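Local coordinates for protein branched-chain-amino-acid aminotransferase (Pseudomonas aeruginosa, PDB 6NST) that probably transfers the amino group of leucine, isoleucine and valine to 2-oxoglutarate with the help of pyridoxal 5'-phosphate, at residues A[9-13]-A[117-123]; A[69-73]-A[101-105]. The protein carries 1 engineered substitution. All coordinates share one frame; numbering follows the deposited sequence.

Contact 1: A[9-13]-A[117-123]; sequences VIWYD and KVHVIIA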
ATOM      1  N   VAL A   9      15.221   2.381  46.075  1.00 31.70           N
ATOM      2  CA  VAL A   9      16.399   2.739  45.301  1.00 32.52           C
ATOM      3  C   VAL A   9      16.168   2.387  43.839  1.00 30.68           C
ATOM      4  O   VAL A   9      15.354   1.526  43.497  1.00 29.07           O
ATOM      5  CB  VAL A   9      17.676   2.044  45.822  1.00 33.09           C
ATOM      6  CG1 VAL A   9      18.027   2.553  47.212  1.00 36.53           C
ATOM      7  CG2 VAL A   9      17.493   0.533  45.832  1.00 22.94           C
ATOM      8  N   ILE A  10      16.903   3.076  42.972  1.00 25.74           N
ATOM      9  CA  ILE A  10      16.904   2.809  41.540  1.00 27.42           C
ATOM     10  C   ILE A  10      18.352   2.710  41.087  1.00 27.53           C
ATOM     11  O   ILE A  10      19.171   3.574  41.419  1.00 32.31           O
ATOM     12  CB  ILE A  10      16.164   3.903  40.746  1.00 33.68           C
ATOM     13  CG1 ILE A  10      14.684   3.933  41.123  1.00 26.77           C
ATOM     14  CG2 ILE A  10      16.331   3.687  39.249  1.00 21.93           C
ATOM     15  CD1 ILE A  10      13.924   5.089  40.511  1.00 20.16           C
ATOM     16  N   TRP A  11      18.669   1.652  40.347  1.00 24.61           N
ATOM     17  CA  TRP A  11      19.986   1.531  39.734  1.00 20.35           C
ATOM     18  C   TRP A  11      20.116   2.578  38.636  1.00 18.00           C
ATOM     19  O   TRP A  11      19.305   2.616  37.707  1.00 18.91           O
ATOM     20  CB  TRP A  11      20.179   0.126  39.176  1.00 20.68           C
ATOM     21  CG  TRP A  11      21.575  -0.185  38.735  1.00 21.13           C
ATOM     22  CD1 TRP A  11      22.563  -0.755  39.485  1.00 23.84           C
ATOM     23  CD2 TRP A  11      22.135   0.036  37.436  1.00 28.44           C
ATOM     24  NE1 TRP A  11      23.705  -0.899  38.734  1.00 28.30           N
ATOM     25  CE2 TRP A  11      23.469  -0.417  37.472  1.00 17.31           C
ATOM     26  CE3 TRP A  11      21.641   0.578  36.245  1.00 24.87           C
ATOM     27  CZ2 TRP A  11      24.310  -0.353  36.362  1.00 23.99           C
ATOM     28  CZ3 TRP A  11      22.480   0.646  35.148  1.00 17.95           C
ATOM     29  CH2 TRP A  11      23.798   0.185  35.214  1.00 24.59           C
ATOM     30  N   TYR A  12      21.126   3.435  38.750  1.00 24.08           N
ATOM     31  CA  TYR A  12      21.274   4.590  37.864  1.00 22.25           C
ATOM     32  C   TYR A  12      22.751   4.715  37.502  1.00 30.84           C
ATOM     33  O   TYR A  12      23.547   5.233  38.292  1.00 43.52           O
ATOM     34  CB  TYR A  12      20.750   5.854  38.538  1.00 28.13           C
ATOM     35  CG  TYR A  12      20.486   7.029  37.619  1.00 22.79           C
ATOM     36  CD1 TYR A  12      21.010   7.079  36.334  1.00 21.19           C
ATOM     37  CD2 TYR A  12      19.713   8.099  38.050  1.00 26.54           C
ATOM     38  CE1 TYR A  12      20.763   8.159  35.505  1.00 30.21           C
ATOM     39  CE2 TYR A  12      19.465   9.179  37.231  1.00 26.30           C
ATOM     40  CZ  TYR A  12      19.990   9.206  35.960  1.00 28.33           C
ATOM     41  OH  TYR A  12      19.739  10.286  35.145  1.00 31.83           O
ATOM     42  N   ASP A  13      23.106   4.230  36.312  1.00 26.83           N
ATOM     43  CA  ASP A  13      24.439   4.399  35.734  1.00 25.61           C
ATOM     44  C   ASP A  13      25.532   3.844  36.654  1.00 32.87           C
ATOM     45  O   ASP A  13      26.484   4.536  37.025  1.00 34.89           O
ATOM     46  CB  ASP A  13      24.702   5.870  35.392  1.00 29.96           C
ATOM     47  CG  ASP A  13      23.850   6.365  34.239  1.00 30.35           C
ATOM     48  OD1 ASP A  13      23.109   5.550  33.650  1.00 31.81           O
ATOM     49  OD2 ASP A  13      23.920   7.568  33.919  1.00 26.89           O
ATOM     50  N   LYS A 117      25.491  11.180  25.415  1.00 31.06           N
ATOM     51  CA  LYS A 117      25.860  10.159  26.382  1.00 23.56           C
ATOM     52  C   LYS A 117      24.682   9.227  26.627  1.00 31.70           C
ATOM     53  O   LYS A 117      23.528   9.661  26.685  1.00 30.34           O
ATOM     54  CB  LYS A 117      26.314  10.794  27.698  1.00 33.62           C
ATOM     55  CG  LYS A 117      26.922   9.813  28.687  1.00 47.29           C
ATOM     56  CD  LYS A 117      27.422  10.530  29.932  1.00 60.61           C
ATOM     57  CE  LYS A 117      28.039   9.559  30.926  1.00 61.72           C
ATOM     58  NZ  LYS A 117      27.055   8.538  31.382  1.00 62.87           N
ATOM     59  N   VAL A 118      24.981   7.939  26.759  1.00 21.34           N
ATOM     60  CA  VAL A 118      23.975   6.915  27.008  1.00 26.96           C
ATOM     61  C   VAL A 118      23.883   6.674  28.507  1.00 29.46           C
ATOM     62  O   VAL A 118      24.895   6.396  29.163  1.00 18.41           O
ATOM     63  CB  VAL A 118      24.314   5.612  26.265  1.00 25.54           C
ATOM     64  CG1 VAL A 118      23.276   4.552  26.561  1.00 13.50           C
ATOM     65  CG2 VAL A 118      24.413   5.861  24.767  1.00 18.04           C
ATOM     66  N   HIS A 119      22.673   6.787  29.048  1.00 35.61           N
ATOM     67  CA  HIS A 119      22.394   6.504  30.448  1.00 32.11           C
ATOM     68  C   HIS A 119      21.483   5.289  30.552  1.00 27.37           C
ATOM     69  O   HIS A 119      20.705   4.998  29.639  1.00 20.18           O
ATOM     70  CB  HIS A 119      21.739   7.704  31.136  1.00 28.13           C
ATOM     71  CG  HIS A 119      22.569   8.949  31.099  1.00 40.23           C
ATOM     72  ND1 HIS A 119      23.178   9.470  32.220  1.00 41.92           N
ATOM     73  CD2 HIS A 119      22.895   9.774  30.076  1.00 42.53           C
ATOM     74  CE1 HIS A 119      23.840  10.564  31.890  1.00 46.13           C
ATOM     75  NE2 HIS A 119      23.686  10.771  30.594  1.00 46.85           N
ATOM     76  N   VAL A 120      21.581   4.578  31.674  1.00 22.82           N
ATOM     77  CA  VAL A 120      20.796   3.370  31.910  1.00 21.81           C
ATOM     78  C   VAL A 120      20.194   3.451  33.306  1.00 26.98           C
ATOM     79  O   VAL A 120      20.899   3.761  34.272  1.00 24.38           O
ATOM     80  CB  VAL A 120      21.650   2.095  31.768  1.00 26.08           C
ATOM     81  CG1 VAL A 120      20.809   0.858  32.032  1.00 14.26           C
ATOM     82  CG2 VAL A 120      22.292   2.027  30.391  1.00 21.69           C
ATOM     83  N   ILE A 121      18.896   3.166  33.417  1.00 24.45           N
ATOM     84  CA  ILE A 121      18.219   3.103  34.708  1.00 30.22           C
ATOM     85  C   ILE A 121      17.416   1.815  34.786  1.00 29.15           C
ATOM     86  O   ILE A 121      16.873   1.334  33.787  1.00 33.98           O
ATOM     87  CB  ILE A 121      17.299   4.322  34.959  1.00 31.55           C
ATOM     88  CG1 ILE A 121      16.295   4.494  33.810  1.00 19.81           C
ATOM     89  CG2 ILE A 121      18.123   5.571  35.165  1.00 31.59           C
ATOM     90  CD1 ILE A 121      14.892   4.003  34.145  1.00 15.84           C
ATOM     91  N   ILE A 122      17.364   1.241  35.988  1.00 23.90           N
ATOM     92  CA  ILE A 122      16.589   0.027  36.216  1.00 23.83           C
ATOM     93  C   ILE A 122      15.767   0.206  37.484  1.00 32.47           C
ATOM     94  O   ILE A 122      16.293   0.103  38.599  1.00 27.06           O
ATOM     95  CB  ILE A 122      17.481  -1.224  36.316  1.00 21.75           C
ATOM     96  CG1 ILE A 122      18.363  -1.345  35.070  1.00 18.01           C
ATOM     97  CG2 ILE A 122      16.624  -2.473  36.478  1.00 20.10           C
ATOM     98  CD1 ILE A 122      19.317  -2.505  35.101  1.00 18.17           C
ATOM     99  N   ALA A 123      14.471   0.457  37.322  1.00 21.24           N
ATOM    100  CA  ALA A 123      13.555   0.669  38.431  1.00 19.73           C
ATOM    101  C   ALA A 123      12.644  -0.540  38.591  1.00 25.71           C
ATOM    102  O   ALA A 123      12.213  -1.139  37.600  1.00 29.89           O
ATOM    103  CB  ALA A 123      12.715   1.931  38.215  1.00 24.53           C
TER
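Trp11 and Ile122 form an antiparallel hydrogen-bonded pair that joins strand 9-12 to strand 118-126. Both strands belong to the antiparallel sheet of the N-terminal part of this class-IV aminotransferase, where 118-126 lies between 9-12 and 96-104.

The backbone bonds come first. Ile122 N donates to Trp11 O at 2.9 Å, and the return bond from Trp11 N to Ile122 O is weak. Tyr12 and Ile121 are the non-hydrogen-bonded pair that follows. One residue on, Asp13 N reaches Val120 O at 3.0 Å.

Asp13 adds the polar side-chain bonds. It sits just past the strand with positive phi, and its carboxylate accepts one backbone N-H and one imidazole N-H of the partner segment. Asp13 OD1 receives Val120 N at 2.7 Å in a nearly straight bond (172°). OD2 uses its syn lone pair for His119 ND1. This second bond is bent, and the oxygen lies about 30° out of the imidazole plane. Each carboxylate oxygen thus has its own N-H, which should fix the rotation of the group. Lys117 NZ lies near OD2 beyond salt-bridge range, above one face of the imidazole.

The apolar contacts fall on both faces of the sheet. On one, the Trp11 indole meets Val120 CG1 at its edge, and CE3 touches Ile122 CG1. Helix 77-89 packs against the same side through Ala83. On the other, Ile10 CG1 rests on Ala123 CB, and Val26 and Leu27 of the second subunit pack on Ile121 and Ala123. The Tyr12 hydroxyl is hydrogen-bonded to Thr23 O. The CG of Tyr12 lies anti to the backbone N (chi1 -164°), and the phenol ring leans over Ile121, whose CG2 stands 3.7 Å from the centroid of the Tyr12 ring in a CH-pi contact.

Contact 2: A[69-73]-A[101-105]; sequences MNMQI and MVFYG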
ATOM      1  N   MET A  69      18.980   0.435  17.178  1.00 13.61           N
ATOM      2  CA  MET A  69      18.923   1.891  17.215  1.00 22.16           C
ATOM      3  C   MET A  69      20.300   2.539  17.212  1.00 23.22           C
ATOM      4  O   MET A  69      20.383   3.765  17.333  1.00 28.65           O
ATOM      5  CB  MET A  69      18.142   2.356  18.448  1.00 18.40           C
ATOM      6  CG  MET A  69      16.713   1.855  18.487  1.00 19.70           C
ATOM      7  SD  MET A  69      15.765   2.436  17.072  1.00 31.91           S
ATOM      8  CE  MET A  69      14.242   1.523  17.292  1.00 26.51           C
ATOM      9  N   ASN A  70      21.366   1.750  17.078  1.00 25.04           N
ATOM     10  CA  ASN A  70      22.736   2.261  17.097  1.00 30.82           C
ATOM     11  C   ASN A  70      23.040   2.986  18.406  1.00 27.65           C
ATOM     12  O   ASN A  70      23.741   3.999  18.430  1.00 19.54           O
ATOM     13  CB  ASN A  70      23.010   3.168  15.894  1.00 34.56           C
ATOM     14  CG  ASN A  70      24.108   2.633  15.003  1.00 46.74           C
ATOM     15  OD1 ASN A  70      24.470   1.458  15.079  1.00 49.36           O
ATOM     16  ND2 ASN A  70      24.648   3.492  14.148  1.00 56.35           N
ATOM     17  N   MET A  71      22.506   2.461  19.507  1.00 23.14           N
ATOM     18  CA  MET A  71      22.793   2.969  20.842  1.00 18.39           C
ATOM     19  C   MET A  71      23.775   2.023  21.520  1.00 19.31           C
ATOM     20  O   MET A  71      23.510   0.821  21.628  1.00 25.94           O
ATOM     21  CB  MET A  71      21.519   3.095  21.676  1.00 20.68           C
ATOM     22  CG  MET A  71      20.475   4.040  21.112  1.00 23.81           C
ATOM     23  SD  MET A  71      19.067   4.193  22.230  1.00 23.76           S
ATOM     24  CE  MET A  71      19.843   4.978  23.641  1.00 22.91           C
ATOM     25  N   GLN A  72      24.899   2.565  21.977  1.00 24.54           N
ATOM     26  CA  GLN A  72      25.932   1.777  22.643  1.00 28.29           C
ATOM     27  C   GLN A  72      25.688   1.828  24.149  1.00 17.90           C
ATOM     28  O   GLN A  72      25.896   2.867  24.786  1.00 21.30           O
ATOM     29  CB  GLN A  72      27.320   2.303  22.283  1.00 25.44           C
ATOM     30  CG  GLN A  72      28.472   1.507  22.882  1.00 51.72           C
ATOM     31  CD  GLN A  72      28.565   0.098  22.326  1.00 61.76           C
ATOM     32  OE1 GLN A  72      28.068  -0.853  22.930  1.00 66.88           O
ATOM     33  NE2 GLN A  72      29.208  -0.043  21.173  1.00 60.88           N
ATOM     34  N   ILE A  73      25.240   0.712  24.716  1.00 15.86           N
ATOM     35  CA  ILE A  73      25.027   0.608  26.158  1.00 19.11           C
ATOM     36  C   ILE A  73      26.383   0.624  26.854  1.00 22.26           C
ATOM     37  O   ILE A  73      27.245  -0.209  26.543  1.00 23.74           O
ATOM     38  CB  ILE A  73      24.236  -0.660  26.517  1.00 25.32           C
ATOM     39  CG1 ILE A  73      22.895  -0.680  25.781  1.00 19.18           C
ATOM     40  CG2 ILE A  73      24.027  -0.746  28.024  1.00 13.16           C
ATOM     41  CD1 ILE A  73      22.072  -1.925  26.052  1.00 23.11           C
ATOM     42  N   MET A 101      15.778   0.648  31.258  1.00 22.39           N
ATOM     43  CA  MET A 101      15.563   1.662  30.236  1.00 24.47           C
ATOM     44  C   MET A 101      16.885   2.326  29.887  1.00 26.71           C
ATOM     45  O   MET A 101      17.619   2.767  30.776  1.00 22.24           O
ATOM     46  CB  MET A 101      14.534   2.700  30.702  1.00 14.02           C
ATOM     47  CG  MET A 101      13.917   3.514  29.579  1.00 31.59           C
ATOM     48  SD  MET A 101      14.804   5.045  29.247  1.00 36.89           S
ATOM     49  CE  MET A 101      14.249   6.052  30.621  1.00 43.96           C
ATOM     50  N   VAL A 102      17.174   2.385  28.590  1.00 29.09           N
ATOM     51  CA  VAL A 102      18.391   2.982  28.049  1.00 12.95           C
ATOM     52  C   VAL A 102      17.993   4.246  27.302  1.00 25.42           C
ATOM     53  O   VAL A 102      17.084   4.213  26.464  1.00 12.73           O
ATOM     54  CB  VAL A 102      19.124   1.996  27.123  1.00 13.22           C
ATOM     55  CG1 VAL A 102      20.334   2.647  26.486  1.00 20.94           C
ATOM     56  CG2 VAL A 102      19.516   0.736  27.882  1.00 12.54           C
ATOM     57  N   PHE A 103      18.662   5.361  27.604  1.00 18.07           N
ATOM     58  CA  PHE A 103      18.263   6.632  27.015  1.00 21.05           C
ATOM     59  C   PHE A 103      19.469   7.547  26.842  1.00 27.25           C
ATOM     60  O   PHE A 103      20.453   7.453  27.579  1.00 21.15           O
ATOM     61  CB  PHE A 103      17.184   7.335  27.858  1.00 14.08           C
ATOM     62  CG  PHE A 103      17.646   7.777  29.222  1.00 19.66           C
ATOM     63  CD1 PHE A 103      18.068   9.080  29.439  1.00 24.14           C
ATOM     64  CD2 PHE A 103      17.630   6.898  30.295  1.00 20.47           C
ATOM     65  CE1 PHE A 103      18.479   9.494  30.694  1.00 25.01           C
ATOM     66  CE2 PHE A 103      18.040   7.306  31.553  1.00 30.56           C
ATOM     67  CZ  PHE A 103      18.464   8.607  31.753  1.00 29.45           C
ATOM     68  N   TYR A 104      19.374   8.432  25.849  1.00 21.99           N
ATOM     69  CA  TYR A 104      20.393   9.448  25.630  1.00 23.17           C
ATOM     70  C   TYR A 104      20.258  10.562  26.661  1.00 32.48           C
ATOM     71  O   TYR A 104      19.155  10.926  27.065  1.00 33.56           O
ATOM     72  CB  TYR A 104      20.276  10.032  24.221  1.00 28.74           C
ATOM     73  CG  TYR A 104      20.864   9.165  23.131  1.00 26.20           C
ATOM     74  CD1 TYR A 104      22.057   8.479  23.326  1.00 29.76           C
ATOM     75  CD2 TYR A 104      20.224   9.030  21.905  1.00 15.85           C
ATOM     76  CE1 TYR A 104      22.597   7.686  22.328  1.00 30.61           C
ATOM     77  CE2 TYR A 104      20.756   8.240  20.902  1.00 12.98           C
ATOM     78  CZ  TYR A 104      21.940   7.570  21.119  1.00 18.97           C
ATOM     79  OH  TYR A 104      22.472   6.782  20.124  1.00 22.47           O
ATOM     80  N   GLY A 105      21.397  11.113  27.074  1.00 31.22           N
ATOM     81  CA  GLY A 105      21.425  12.109  28.125  1.00 29.36           C
ATOM     82  C   GLY A 105      21.128  13.506  27.617  1.00 33.06           C
ATOM     83  O   GLY A 105      20.637  13.707  26.504  1.00 28.84           O
TER
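Met71 meets Tyr104 and Val102 mainly through CG and its terminal methyl CE. Its CG lies anti to the carbonyl carbon, and the chain then runs extended to the sulfur. The bend comes at the last torsion, chi3 65°. This turn sets the methyl over the phenol ring of Tyr104. Met71 CE stands 4.0 Å from the centroid of the Tyr104 ring and only 8° off the normal, a CH-pi contact above the middle of the face. Met71 SD lies above the same face but farther off, 4.8 Å from the centroid of the Tyr104 ring, in a Met-aromatic contact. Lower down the chain, Met71 CG touches Tyr104 CZ at 3.8 Å, near the hydroxyl end of the ring.

The segment 69-73 lies in the loop between helix 55-68 and helix 77-89. Helix 55-68 ends in a Schellman motif, with Asn70 at positive phi. The run from Asn70 to Ile73 then passes across strand 96-104 of the N-terminal antiparallel sheet, 114° from the direction of Val102 to Tyr104. No clear hydrogen bond crosses between the two segments, and side chains carry the contact.

Val102 presents one methyl to each neighbour. Val102 CG1 meets Met71 CE at 3.7 Å, where the two side chains run antiparallel. Val102 CG2 meets Ile73 CD1 at 4.1 Å, and here the Ile73 side chain comes in nearly perpendicular. The extended chi2 of Ile73 carries CD1 out to this methyl. Ala66 of helix 55-68 packs on both Met71 and Ile73, while Leu62 of that helix touches Val102. The side chain of Val102 is about 10 Å from that of Lys160, the probable attachment point of the cofactor, which is not bound to it here.

Both contacts are mostly buried and reach the same sheet, their centres 11 Å apart. Strands 96-104 and 118-126 are neighbours there. Probable backbone hydrogen bonds join them, from Gly105 N to Lys117 O and from His119 N to Phe103 O. Contact 2 is nested inside the chain loop closed by contact 1. The chemistry differs. Contact 1 pairs two strands, and its backbone bonds are joined by those of a carboxylate and by apolar packing. Contact 2 lays a loop against a strand and relies on methyl, sulfur and ring packing. Each includes an exposed residue, Lys117 in contact 1 and Asn70 in contact 2. Both touch the second subunit.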